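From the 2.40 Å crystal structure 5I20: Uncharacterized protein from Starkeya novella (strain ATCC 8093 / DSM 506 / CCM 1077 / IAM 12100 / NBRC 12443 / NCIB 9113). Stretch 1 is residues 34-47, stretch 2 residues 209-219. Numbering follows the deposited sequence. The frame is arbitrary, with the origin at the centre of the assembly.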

# COMPACT_ATOMS: atom_id res chain seq x y z
N LEU A 34 -12.85 -12.37 2.50
CA LEU A 34 -13.98 -11.92 3.30
C LEU A 34 -13.61 -10.65 4.05
O LEU A 34 -14.41 -9.73 4.15
CB LEU A 34 -14.42 -13.00 4.28
CG LEU A 34 -15.65 -12.64 5.13
CD1 LEU A 34 -16.87 -12.46 4.23
CD2 LEU A 34 -15.91 -13.68 6.19
N LEU A 35 -12.38 -10.61 4.56
CA LEU A 35 -11.90 -9.45 5.30
C LEU A 35 -11.79 -8.24 4.38
O LEU A 35 -12.04 -7.11 4.78
CB LEU A 35 -10.54 -9.75 5.95
CG LEU A 35 -9.99 -8.73 6.95
CD1 LEU A 35 -10.90 -8.60 8.16
CD2 LEU A 35 -8.57 -9.10 7.37
N THR A 36 -11.43 -8.51 3.13
CA THR A 36 -11.35 -7.47 2.11
C THR A 36 -12.74 -6.94 1.77
O THR A 36 -12.96 -5.73 1.72
CB THR A 36 -10.66 -8.00 0.83
OG1 THR A 36 -9.32 -8.40 1.14
CG2 THR A 36 -10.63 -6.93 -0.25
N ALA A 37 -13.67 -7.86 1.56
CA ALA A 37 -15.06 -7.51 1.26
C ALA A 37 -15.68 -6.64 2.36
O ALA A 37 -16.39 -5.68 2.07
CB ALA A 37 -15.89 -8.77 1.07
N LEU A 38 -15.41 -6.98 3.61
CA LEU A 38 -15.95 -6.23 4.73
C LEU A 38 -15.29 -4.86 4.87
O LEU A 38 -15.96 -3.85 5.04
CB LEU A 38 -15.80 -7.02 6.04
CG LEU A 38 -16.60 -8.32 6.16
CD1 LEU A 38 -16.22 -9.07 7.44
CD2 LEU A 38 -18.10 -8.05 6.13
N THR A 39 -13.96 -4.83 4.79
CA THR A 39 -13.23 -3.58 5.01
C THR A 39 -13.36 -2.59 3.85
O THR A 39 -13.33 -1.38 4.06
CB THR A 39 -11.73 -3.86 5.27
OG1 THR A 39 -11.22 -4.76 4.28
CG2 THR A 39 -11.54 -4.48 6.65
N PHE A 40 -13.50 -3.10 2.63
CA PHE A 40 -13.62 -2.22 1.47
C PHE A 40 -15.04 -1.69 1.29
O PHE A 40 -15.24 -0.64 0.69
CB PHE A 40 -13.14 -2.92 0.20
CG PHE A 40 -11.68 -2.74 -0.07
CD1 PHE A 40 -10.74 -3.55 0.54
CD2 PHE A 40 -11.24 -1.74 -0.92
CE1 PHE A 40 -9.39 -3.38 0.30
CE2 PHE A 40 -9.90 -1.57 -1.17
CZ PHE A 40 -8.97 -2.39 -0.56
N THR A 41 -16.02 -2.43 1.81
CA THR A 41 -17.38 -1.91 1.86
C THR A 41 -17.41 -0.73 2.82
O THR A 41 -17.98 0.31 2.52
CB THR A 41 -18.39 -2.99 2.31
OG1 THR A 41 -18.43 -4.04 1.34
CG2 THR A 41 -19.78 -2.39 2.46
N ILE A 42 -16.77 -0.89 3.98
CA ILE A 42 -16.66 0.19 4.95
C ILE A 42 -15.84 1.33 4.36
O ILE A 42 -16.19 2.50 4.50
CB ILE A 42 -16.01 -0.29 6.27
CG1 ILE A 42 -16.89 -1.37 6.92
CG2 ILE A 42 -15.80 0.87 7.23
CD1 ILE A 42 -16.28 -2.00 8.16
N GLY A 43 -14.75 0.98 3.68
CA GLY A 43 -13.90 1.96 3.04
C GLY A 43 -14.61 2.76 1.97
O GLY A 43 -14.48 3.99 1.92
N GLY A 44 -15.36 2.07 1.12
CA GLY A 44 -16.15 2.74 0.10
C GLY A 44 -17.24 3.60 0.71
O GLY A 44 -17.61 4.63 0.16
N ALA A 45 -17.75 3.17 1.86
CA ALA A 45 -18.81 3.89 2.54
C ALA A 45 -18.30 5.20 3.12
O ALA A 45 -19.01 6.21 3.12
CB ALA A 45 -19.42 3.03 3.64
N VAL A 46 -17.06 5.19 3.60
CA VAL A 46 -16.43 6.39 4.12
C VAL A 46 -16.27 7.43 3.02
O VAL A 46 -16.51 8.62 3.23
CB VAL A 46 -15.05 6.08 4.75
CG1 VAL A 46 -14.35 7.37 5.16
CG2 VAL A 46 -15.22 5.16 5.94
N GLY A 47 -15.87 6.97 1.84
CA GLY A 47 -15.71 7.84 0.69
C GLY A 47 -17.02 8.46 0.25
O GLY A 47 -17.06 9.62 -0.18
N GLU A 209 -13.04 -8.84 17.50
CA GLU A 209 -12.41 -8.89 16.18
C GLU A 209 -13.09 -7.90 15.24
O GLU A 209 -12.47 -7.41 14.30
CB GLU A 209 -12.48 -10.30 15.60
CG GLU A 209 -11.63 -11.32 16.34
CD GLU A 209 -11.74 -12.71 15.74
OE1 GLU A 209 -12.64 -12.92 14.89
OE2 GLU A 209 -10.93 -13.59 16.10
N TRP A 210 -14.36 -7.60 15.51
CA TRP A 210 -15.11 -6.67 14.68
C TRP A 210 -14.57 -5.25 14.75
O TRP A 210 -14.63 -4.51 13.77
CB TRP A 210 -16.59 -6.68 15.08
CG TRP A 210 -17.41 -7.66 14.31
CD1 TRP A 210 -17.95 -8.83 14.78
CD2 TRP A 210 -17.78 -7.58 12.93
NE1 TRP A 210 -18.64 -9.47 13.78
CE2 TRP A 210 -18.54 -8.73 12.64
CE3 TRP A 210 -17.53 -6.65 11.92
CZ2 TRP A 210 -19.07 -8.96 11.37
CZ3 TRP A 210 -18.05 -6.89 10.66
CH2 TRP A 210 -18.81 -8.04 10.40
N LEU A 211 -14.03 -4.86 15.90
CA LEU A 211 -13.53 -3.51 16.09
C LEU A 211 -12.29 -3.25 15.24
O LEU A 211 -12.07 -2.14 14.77
CB LEU A 211 -13.23 -3.25 17.57
CG LEU A 211 -13.04 -1.79 17.99
CD1 LEU A 211 -14.06 -0.90 17.30
CD2 LEU A 211 -13.15 -1.66 19.50
N ALA A 212 -11.49 -4.29 15.04
CA ALA A 212 -10.31 -4.20 14.19
C ALA A 212 -10.73 -4.09 12.73
O ALA A 212 -10.13 -3.34 11.96
CB ALA A 212 -9.40 -5.40 14.40
N VAL A 213 -11.76 -4.84 12.37
CA VAL A 213 -12.31 -4.81 11.02
C VAL A 213 -12.75 -3.39 10.65
O VAL A 213 -12.42 -2.89 9.58
CB VAL A 213 -13.50 -5.77 10.86
CG1 VAL A 213 -14.14 -5.62 9.50
CG2 VAL A 213 -13.05 -7.21 11.09
N VAL A 214 -13.48 -2.76 11.56
CA VAL A 214 -13.97 -1.40 11.33
C VAL A 214 -12.82 -0.40 11.23
O VAL A 214 -12.84 0.50 10.40
CB VAL A 214 -14.94 -0.96 12.44
CG1 VAL A 214 -15.44 0.45 12.20
CG2 VAL A 214 -16.11 -1.93 12.53
N ALA A 215 -11.80 -0.58 12.08
CA ALA A 215 -10.63 0.29 12.07
C ALA A 215 -9.90 0.21 10.74
O ALA A 215 -9.51 1.23 10.17
CB ALA A 215 -9.69 -0.07 13.21
N LEU A 216 -9.72 -1.01 10.25
CA LEU A 216 -9.09 -1.24 8.95
C LEU A 216 -9.91 -0.59 7.84
O LEU A 216 -9.36 0.01 6.92
CB LEU A 216 -8.93 -2.74 8.68
CG LEU A 216 -7.95 -3.52 9.54
CD1 LEU A 216 -7.96 -5.00 9.16
CD2 LEU A 216 -6.54 -2.95 9.41
N GLY A 217 -11.23 -0.72 7.94
CA GLY A 217 -12.13 -0.19 6.93
C GLY A 217 -12.15 1.32 6.85
O GLY A 217 -12.23 1.89 5.77
N ILE A 218 -12.08 1.98 8.01
CA ILE A 218 -12.12 3.43 8.06
C ILE A 218 -10.75 4.05 7.76
O ILE A 218 -10.65 5.02 7.01
CB ILE A 218 -12.60 3.93 9.44
CG1 ILE A 218 -13.99 3.38 9.74
CG2 ILE A 218 -12.62 5.45 9.48
CD1 ILE A 218 -14.56 3.86 11.06
N GLY A 219 -9.70 3.47 8.33
CA GLY A 219 -8.36 4.04 8.21
C GLY A 219 -7.58 3.62 6.98
O GLY A 219 -7.59 4.32 5.97

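This is a close helix-helix packing contact, apolar in its side chains, built around a glycine, Gly217, and held without a single hydrogen bond between the two stretches. Both stretches are helical, and they lie far apart in the sequence of one chain. Their N-to-C directions differ by 46°, so the helices run roughly the same way and cross at a signed angle of -46°. The axes approach to 7.4 Å, which is close for two helices. Together the two sides bury 493 Å².

The crossing is tightest where Thr39 meets Gly217. Thr39 CA and Gly217 CA are 4.0 Å apart. Gly217 makes this possible because it has no side chain. A CB modelled there would point toward stretch 1 and lie 2.7 Å from Ile42 CB, a clash, and 3.2 Å from Thr39 O. Gly43 adds a second bare patch of backbone, this time on stretch 1.

The backbones touch directly at this point. Gly217 CA lies 3.3 Å from Thr39 O, and Gly43 CA lies 3.2 Å from Gly217 O. Both are CA-H...O contacts, with angles at the hydrogen of 123° and 121°. Such bent contacts are weaker than conventional hydrogen bonds. Gly43 N also comes within 3.4 Å of Gly217 O, but the angle is too poor for a hydrogen bond. Gly43 N instead donates to Thr39 O in its own helix, at 2.8 Å.

Ile42 acts as a knob. Its side chain sits among Val213, Val214, Gly217 and Ile218. CG2 of Ile42 is 3.7 Å from Gly217 C and 4.0 Å from Ile218 CG1. CD1 of Ile42 reaches the other way along the helix, to 4.0 Å from Val214 CA. The fit is one of shape and apolar surface.

Thr39 packs through its methyl group. CG2 of Thr39 is 3.4 Å from Val213 O and 3.7 Å from Leu216 CB. Its hydroxyl is used within its own helix: Thr39 OG1 donates to Leu35 O at 2.5 Å. The polar atom is therefore satisfied without a partner in stretch 2.

Toward the N-terminal ends, larger side chains fill the space between the helices. Val213 is central here. Val213 CG2 lies 3.9 Å from Leu35 CD1, and Val213 CG1 lies 4.1 Å from Leu38 CB. The CA-to-CB bond of Leu35 points sideways, but the end of the side chain comes nearer to stretch 2. Trp210 behaves likewise, and Trp210 CH2 lies 4.1 Å from Leu38 CD1. The leucine methyl approaches the ring obliquely.

Beyond the glycines, Val46 continues the contact in the C-terminal direction. Val46 CG2 is 4.1 Å from Ile218 CA and 4.4 Å from Ile218 CG1. The contact is thus closest at backbone level in the middle, with apolar side chains extending it along both helices.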